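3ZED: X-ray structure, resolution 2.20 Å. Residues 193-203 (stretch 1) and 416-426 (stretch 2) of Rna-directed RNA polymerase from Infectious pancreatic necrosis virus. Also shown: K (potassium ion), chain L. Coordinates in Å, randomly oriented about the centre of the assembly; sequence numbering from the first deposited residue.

Stretch 1, residues 193-203: TNEQLAKLLEQ
Stretch 2 (416-426) QAMMYYLLTRG

Two helical segments of one chain, within residues 194-203 and 416-426, pack with axes 9.2 Å apart at closest approach and a signed crossing angle of -67°, burying 622 Å² in total. Thr193 (chi1 p) caps the first helix, its OG1 accepting from Gln196 N at 3.2 Å. Each of the two closest CA pairs contains an alanine: the CA atoms of Asn194 and Ala417 lie 5.4 Å apart, those of Ala198 and Tyr421 5.3 Å.

Along the second helix, Ala417 points toward its partner; its CB lies 3.6 Å from Leu197 CD1 (Leu197 m, t), and Asn194 OD1 comes within 3.6 Å of Ala417 CA. Water 1 bridges the backbones, donating to Asn194 O at 2.7 Å and to Ala417 O at 3.0 Å. Met418 starts away, but its t, p, p side chain returns CE to 4.0 Å from Leu201 CD1.

Tyr420 (chi1 t, chi2 87°) receives Asn194 CB over one ring face, 3.7 Å from CB to ring centroid and 13° off the normal, a CH-pi contact. Its OH donates to Glu195 OE1 at 2.7 Å. Tyr421 (chi1 180°, chi2 66°) is covered similarly by Leu201 CB, 3.6 Å from the ring centroid and 6° off the normal.

At 422-426 the helix widens into a pi-type turn. Thr424 (p) donates from OG1 to Tyr420 O at 2.8 Å and accepts from Arg425 NH1 at 3.1 Å. Arg425 (m, p, t, chi4 176°) fits among Glu195, Ala198, Lys199 and Glu202. Two carboxylates form salt bridges with its guanidinium: NH1 and NH2 donate to Glu195 OE1 and OE2 at 2.9 and 2.7 Å, while NE donates to Glu202 OE2 at 2.8 Å. Lys199 NZ also bridges to Glu202 OE1 at 3.1 Å. The guanidinium's acceptors lie near its plane, leaving one face for Ala198 CB, 3.4 Å from Arg425 NH1.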

ATOM      1  N   THR B 193     -16.755   6.015 -17.757  1.00 53.87           N
ATOM      2  CA  THR B 193     -17.322   7.035 -16.878  1.00 52.89           C
ATOM      3  C   THR B 193     -16.996   6.580 -15.429  1.00 53.22           C
ATOM      4  O   THR B 193     -16.559   5.442 -15.248  1.00 50.75           O
ATOM      5  CB  THR B 193     -18.835   7.207 -17.102  1.00 53.56           C
ATOM      6  OG1 THR B 193     -19.497   5.998 -16.728  1.00 52.91           O
ATOM      7  CG2 THR B 193     -19.212   7.620 -18.540  1.00 50.29           C
ATOM      8  N   ASN B 194     -17.256   7.426 -14.412  1.00 49.42           N
ATOM      9  CA  ASN B 194     -17.040   7.064 -13.012  1.00 48.51           C
ATOM     10  C   ASN B 194     -17.931   5.887 -12.624  1.00 52.26           C
ATOM     11  O   ASN B 194     -17.463   4.966 -11.958  1.00 50.00           O
ATOM     12  CB  ASN B 194     -17.310   8.247 -12.096  1.00 52.29           C
ATOM     13  CG  ASN B 194     -16.212   9.277 -12.067  1.00 75.60           C
ATOM     14  OD1 ASN B 194     -15.027   8.966 -12.161  1.00 73.47           O
ATOM     15  ND2 ASN B 194     -16.586  10.533 -11.905  1.00 71.66           N
ATOM     16  N   GLU B 195     -19.187   5.889 -13.097  1.00 51.18           N
ATOM     17  CA  GLU B 195     -20.167   4.839 -12.802  1.00 51.13           C
ATOM     18  C   GLU B 195     -19.787   3.505 -13.451  1.00 54.42           C
ATOM     19  O   GLU B 195     -19.927   2.471 -12.803  1.00 53.85           O
ATOM     20  CB  GLU B 195     -21.595   5.276 -13.201  1.00 53.59           C
ATOM     21  CG  GLU B 195     -22.699   4.313 -12.782  1.00 56.70           C
ATOM     22  CD  GLU B 195     -22.833   3.948 -11.312  1.00 69.07           C
ATOM     23  OE1 GLU B 195     -22.320   4.691 -10.441  1.00 52.16           O
ATOM     24  OE2 GLU B 195     -23.490   2.919 -11.033  1.00 67.10           O
ATOM     25  N   GLN B 196     -19.270   3.523 -14.688  1.00 53.31           N
ATOM     26  CA  GLN B 196     -18.823   2.295 -15.363  1.00 53.68           C
ATOM     27  C   GLN B 196     -17.653   1.657 -14.603  1.00 56.79           C
ATOM     28  O   GLN B 196     -17.642   0.436 -14.421  1.00 55.25           O
ATOM     29  CB  GLN B 196     -18.450   2.566 -16.816  1.00 55.63           C
ATOM     30  CG  GLN B 196     -19.671   2.728 -17.711  1.00 52.39           C
ATOM     31  CD  GLN B 196     -19.333   3.169 -19.111  1.00 67.98           C
ATOM     32  OE1 GLN B 196     -18.311   3.828 -19.365  1.00 66.34           O
ATOM     33  NE2 GLN B 196     -20.219   2.846 -20.044  1.00 58.77           N
ATOM     34  N   LEU B 197     -16.709   2.484 -14.109  1.00 54.29           N
ATOM     35  CA  LEU B 197     -15.592   1.999 -13.295  1.00 54.10           C
ATOM     36  C   LEU B 197     -16.076   1.422 -11.966  1.00 54.22           C
ATOM     37  O   LEU B 197     -15.588   0.369 -11.555  1.00 53.16           O
ATOM     38  CB  LEU B 197     -14.570   3.097 -13.028  1.00 55.01           C
ATOM     39  CG  LEU B 197     -13.602   3.405 -14.154  1.00 62.33           C
ATOM     40  CD1 LEU B 197     -12.630   4.426 -13.698  1.00 63.13           C
ATOM     41  CD2 LEU B 197     -12.834   2.158 -14.598  1.00 65.70           C
ATOM     42  N   ALA B 198     -17.067   2.086 -11.328  1.00 49.75           N
ATOM     43  CA  ALA B 198     -17.686   1.652 -10.075  1.00 49.21           C
ATOM     44  C   ALA B 198     -18.317   0.261 -10.222  1.00 53.15           C
ATOM     45  O   ALA B 198     -18.187  -0.561  -9.316  1.00 53.00           O
ATOM     46  CB  ALA B 198     -18.734   2.664  -9.632  1.00 50.90           C
ATOM     47  N   LYS B 199     -18.953  -0.010 -11.376  1.00 50.98           N
ATOM     48  CA  LYS B 199     -19.567  -1.306 -11.684  1.00 50.54           C
ATOM     49  C   LYS B 199     -18.487  -2.401 -11.802  1.00 51.86           C
ATOM     50  O   LYS B 199     -18.736  -3.540 -11.411  1.00 50.51           O
ATOM     51  CB  LYS B 199     -20.415  -1.232 -12.972  1.00 53.15           C
ATOM     52  CG  LYS B 199     -21.670  -0.349 -12.875  1.00 58.41           C
ATOM     53  CD  LYS B 199     -22.661  -0.735 -11.757  1.00 57.46           C
ATOM     54  CE  LYS B 199     -23.388  -2.030 -12.029  1.00 62.90           C
ATOM     55  NZ  LYS B 199     -24.313  -2.384 -10.928  1.00 78.94           N
ATOM     56  N   LEU B 200     -17.286  -2.051 -12.310  1.00 46.89           N
ATOM     57  CA  LEU B 200     -16.178  -3.000 -12.414  1.00 44.76           C
ATOM     58  C   LEU B 200     -15.621  -3.259 -11.017  1.00 48.06           C
ATOM     59  O   LEU B 200     -15.433  -4.412 -10.637  1.00 47.45           O
ATOM     60  CB  LEU B 200     -15.067  -2.492 -13.348  1.00 44.05           C
ATOM     61  CG  LEU B 200     -15.385  -2.340 -14.838  1.00 49.81           C
ATOM     62  CD1 LEU B 200     -14.317  -1.514 -15.526  1.00 49.16           C
ATOM     63  CD2 LEU B 200     -15.525  -3.697 -15.538  1.00 52.52           C
ATOM     64  N   LEU B 201     -15.429  -2.180 -10.226  1.00 43.65           N
ATOM     65  CA  LEU B 201     -14.911  -2.253  -8.858  1.00 41.61           C
ATOM     66  C   LEU B 201     -15.864  -2.988  -7.941  1.00 45.40           C
ATOM     67  O   LEU B 201     -15.411  -3.567  -6.971  1.00 44.20           O
ATOM     68  CB  LEU B 201     -14.584  -0.859  -8.297  1.00 41.21           C
ATOM     69  CG  LEU B 201     -13.396  -0.149  -8.942  1.00 44.10           C
ATOM     70  CD1 LEU B 201     -13.434   1.334  -8.668  1.00 43.24           C
ATOM     71  CD2 LEU B 201     -12.051  -0.797  -8.514  1.00 43.21           C
ATOM     72  N   GLU B 202     -17.169  -3.023  -8.253  1.00 45.28           N
ATOM     73  CA  GLU B 202     -18.118  -3.793  -7.430  1.00 44.77           C
ATOM     74  C   GLU B 202     -17.737  -5.279  -7.461  1.00 48.01           C
ATOM     75  O   GLU B 202     -17.952  -5.995  -6.484  1.00 48.27           O
ATOM     76  CB  GLU B 202     -19.544  -3.604  -7.931  1.00 47.55           C
ATOM     77  CG  GLU B 202     -20.195  -2.304  -7.483  1.00 52.14           C
ATOM     78  CD  GLU B 202     -21.606  -2.079  -8.005  1.00 67.02           C
ATOM     79  OE1 GLU B 202     -22.085  -2.898  -8.821  1.00 57.98           O
ATOM     80  OE2 GLU B 202     -22.244  -1.093  -7.573  1.00 51.47           O
ATOM     81  N   GLN B 203     -17.114  -5.711  -8.572  1.00 43.17           N
ATOM     82  CA  GLN B 203     -16.654  -7.071  -8.810  1.00 42.98           C
ATOM     83  C   GLN B 203     -15.187  -7.296  -8.375  1.00 47.33           C
ATOM     84  O   GLN B 203     -14.918  -8.298  -7.702  1.00 47.02           O
ATOM     85  CB  GLN B 203     -16.810  -7.457 -10.301  1.00 44.64           C
ATOM     86  CG  GLN B 203     -18.225  -7.294 -10.885  1.00 53.61           C
ATOM     87  CD  GLN B 203     -19.299  -7.937 -10.030  1.00 68.61           C
ATOM     88  OE1 GLN B 203     -19.141  -9.062  -9.520  1.00 60.37           O
ATOM     89  NE2 GLN B 203     -20.411  -7.223  -9.844  1.00 54.72           N
ATOM     90  N   GLN B 416      -9.700  10.044  -8.291  1.00 43.41           N
ATOM     91  CA  GLN B 416     -11.019  10.654  -8.242  1.00 43.86           C
ATOM     92  C   GLN B 416     -12.112   9.585  -8.463  1.00 47.53           C
ATOM     93  O   GLN B 416     -13.127   9.615  -7.771  1.00 45.97           O
ATOM     94  CB  GLN B 416     -11.119  11.765  -9.282  1.00 45.60           C
ATOM     95  CG  GLN B 416     -12.370  12.619  -9.122  1.00 47.47           C
ATOM     96  CD  GLN B 416     -12.347  13.756 -10.084  1.00 56.27           C
ATOM     97  OE1 GLN B 416     -12.251  13.563 -11.300  1.00 49.00           O
ATOM     98  NE2 GLN B 416     -12.423  14.961  -9.560  1.00 44.23           N
ATOM     99  N   ALA B 417     -11.894   8.649  -9.416  1.00 46.18           N
ATOM    100  CA  ALA B 417     -12.818   7.535  -9.700  1.00 45.88           C
ATOM    101  C   ALA B 417     -12.896   6.579  -8.487  1.00 48.52           C
ATOM    102  O   ALA B 417     -13.980   6.086  -8.164  1.00 50.03           O
ATOM    103  CB  ALA B 417     -12.384   6.784 -10.951  1.00 45.48           C
ATOM    104  N   MET B 418     -11.766   6.367  -7.787  1.00 43.61           N
ATOM    105  CA  MET B 418     -11.748   5.541  -6.563  1.00 41.09           C
ATOM    106  C   MET B 418     -12.570   6.261  -5.464  1.00 44.99           C
ATOM    107  O   MET B 418     -13.350   5.610  -4.764  1.00 45.49           O
ATOM    108  CB  MET B 418     -10.311   5.257  -6.099  1.00 41.00           C
ATOM    109  CG  MET B 418     -10.225   4.487  -4.758  1.00 43.19           C
ATOM    110  SD  MET B 418     -11.215   2.959  -4.676  1.00 45.92           S
ATOM    111  CE  MET B 418     -10.454   1.975  -6.017  1.00 40.29           C
ATOM    112  N   MET B 419     -12.405   7.597  -5.338  1.00 40.21           N
ATOM    113  CA  MET B 419     -13.158   8.430  -4.378  1.00 41.06           C
ATOM    114  C   MET B 419     -14.658   8.348  -4.669  1.00 45.22           C
ATOM    115  O   MET B 419     -15.462   8.256  -3.735  1.00 45.15           O
ATOM    116  CB  MET B 419     -12.680   9.903  -4.411  1.00 43.14           C
ATOM    117  CG  MET B 419     -11.394  10.125  -3.642  1.00 45.01           C
ATOM    118  SD  MET B 419     -11.572   9.789  -1.874  1.00 47.70           S
ATOM    119  CE  MET B 419     -10.206  10.762  -1.223  1.00 44.21           C
ATOM    120  N   TYR B 420     -15.027   8.347  -5.973  1.00 40.43           N
ATOM    121  CA  TYR B 420     -16.416   8.197  -6.404  1.00 40.89           C
ATOM    122  C   TYR B 420     -16.970   6.848  -5.895  1.00 45.79           C
ATOM    123  O   TYR B 420     -18.047   6.808  -5.316  1.00 47.19           O
ATOM    124  CB  TYR B 420     -16.508   8.299  -7.939  1.00 40.87           C
ATOM    125  CG  TYR B 420     -17.895   8.031  -8.478  1.00 43.42           C
ATOM    126  CD1 TYR B 420     -18.832   9.057  -8.591  1.00 45.57           C
ATOM    127  CD2 TYR B 420     -18.277   6.748  -8.873  1.00 43.83           C
ATOM    128  CE1 TYR B 420     -20.122   8.809  -9.050  1.00 44.84           C
ATOM    129  CE2 TYR B 420     -19.567   6.489  -9.329  1.00 46.59           C
ATOM    130  CZ  TYR B 420     -20.483   7.527  -9.427  1.00 54.39           C
ATOM    131  OH  TYR B 420     -21.754   7.285  -9.892  1.00 56.49           O
ATOM    132  N   TYR B 421     -16.217   5.752  -6.117  1.00 42.56           N
ATOM    133  CA  TYR B 421     -16.599   4.401  -5.708  1.00 42.37           C
ATOM    134  C   TYR B 421     -16.772   4.295  -4.184  1.00 45.66           C
ATOM    135  O   TYR B 421     -17.775   3.748  -3.728  1.00 45.53           O
ATOM    136  CB  TYR B 421     -15.566   3.380  -6.209  1.00 42.22           C
ATOM    137  CG  TYR B 421     -15.893   1.957  -5.819  1.00 42.09           C
ATOM    138  CD1 TYR B 421     -17.016   1.314  -6.329  1.00 45.00           C
ATOM    139  CD2 TYR B 421     -15.077   1.252  -4.944  1.00 41.55           C
ATOM    140  CE1 TYR B 421     -17.334   0.010  -5.959  1.00 44.76           C
ATOM    141  CE2 TYR B 421     -15.377  -0.057  -4.573  1.00 42.01           C
ATOM    142  CZ  TYR B 421     -16.514  -0.669  -5.073  1.00 48.37           C
ATOM    143  OH  TYR B 421     -16.800  -1.962  -4.732  1.00 48.03           O
ATOM    144  N   LEU B 422     -15.833   4.853  -3.405  1.00 41.89           N
ATOM    145  CA  LEU B 422     -15.906   4.823  -1.942  1.00 41.88           C
ATOM    146  C   LEU B 422     -17.097   5.632  -1.403  1.00 48.96           C
ATOM    147  O   LEU B 422     -17.766   5.180  -0.482  1.00 48.82           O
ATOM    148  CB  LEU B 422     -14.604   5.356  -1.321  1.00 41.24           C
ATOM    149  CG  LEU B 422     -13.303   4.523  -1.533  1.00 45.05           C
ATOM    150  CD1 LEU B 422     -12.119   5.242  -0.948  1.00 45.25           C
ATOM    151  CD2 LEU B 422     -13.388   3.149  -0.869  1.00 45.91           C
ATOM    152  N   LEU B 423     -17.368   6.820  -1.978  1.00 47.87           N
ATOM    153  CA  LEU B 423     -18.453   7.683  -1.500  1.00 49.94           C
ATOM    154  C   LEU B 423     -19.834   7.205  -1.931  1.00 53.09           C
ATOM    155  O   LEU B 423     -20.782   7.462  -1.208  1.00 52.89           O
ATOM    156  CB  LEU B 423     -18.248   9.148  -1.919  1.00 50.79           C
ATOM    157  CG  LEU B 423     -17.604  10.061  -0.860  1.00 55.38           C
ATOM    158  CD1 LEU B 423     -16.149   9.644  -0.566  1.00 53.23           C
ATOM    159  CD2 LEU B 423     -17.648  11.519  -1.301  1.00 58.06           C
ATOM    160  N   THR B 424     -19.949   6.484  -3.063  1.00 49.61           N
ATOM    161  CA  THR B 424     -21.247   5.989  -3.527  1.00 50.57           C
ATOM    162  C   THR B 424     -21.548   4.592  -2.936  1.00 54.80           C
ATOM    163  O   THR B 424     -22.662   4.358  -2.507  1.00 55.68           O
ATOM    164  CB  THR B 424     -21.345   5.988  -5.082  1.00 56.74           C
ATOM    165  OG1 THR B 424     -20.303   5.191  -5.645  1.00 54.12           O
ATOM    166  CG2 THR B 424     -21.279   7.384  -5.683  1.00 57.08           C
ATOM    167  N   ARG B 425     -20.570   3.678  -2.912  1.00 50.44           N
ATOM    168  CA  ARG B 425     -20.791   2.310  -2.446  1.00 49.97           C
ATOM    169  C   ARG B 425     -20.452   2.100  -0.960  1.00 52.00           C
ATOM    170  O   ARG B 425     -20.969   1.158  -0.363  1.00 51.17           O
ATOM    171  CB  ARG B 425     -19.995   1.300  -3.317  1.00 48.18           C
ATOM    172  CG  ARG B 425     -20.694   0.859  -4.615  1.00 47.77           C
ATOM    173  CD  ARG B 425     -20.845   1.977  -5.637  1.00 49.85           C
ATOM    174  NE  ARG B 425     -21.442   1.480  -6.874  1.00 52.99           N
ATOM    175  CZ  ARG B 425     -21.774   2.227  -7.918  1.00 62.15           C
ATOM    176  NH1 ARG B 425     -21.557   3.537  -7.906  1.00 50.07           N
ATOM    177  NH2 ARG B 425     -22.323   1.671  -8.988  1.00 45.56           N
ATOM    178  N   GLY B 426     -19.598   2.946  -0.392  1.00 47.71           N
ATOM    179  CA  GLY B 426     -19.194   2.823   1.005  1.00 47.20           C
ATOM    180  C   GLY B 426     -19.955   3.775   1.907  1.00 53.16           C
ATOM    181  O   GLY B 426     -20.804   3.354   2.699  1.00 51.87           O
TER
HETATM  182  K     K L1003     -21.062 -10.697  -8.435  1.00 56.58           K
HETATM  183  O   HOH W   1     -15.697   4.386  -9.944  1.00 45.95           O
HETATM  184  O   HOH W   2     -20.123 -12.749  -6.861  1.00 45.56           O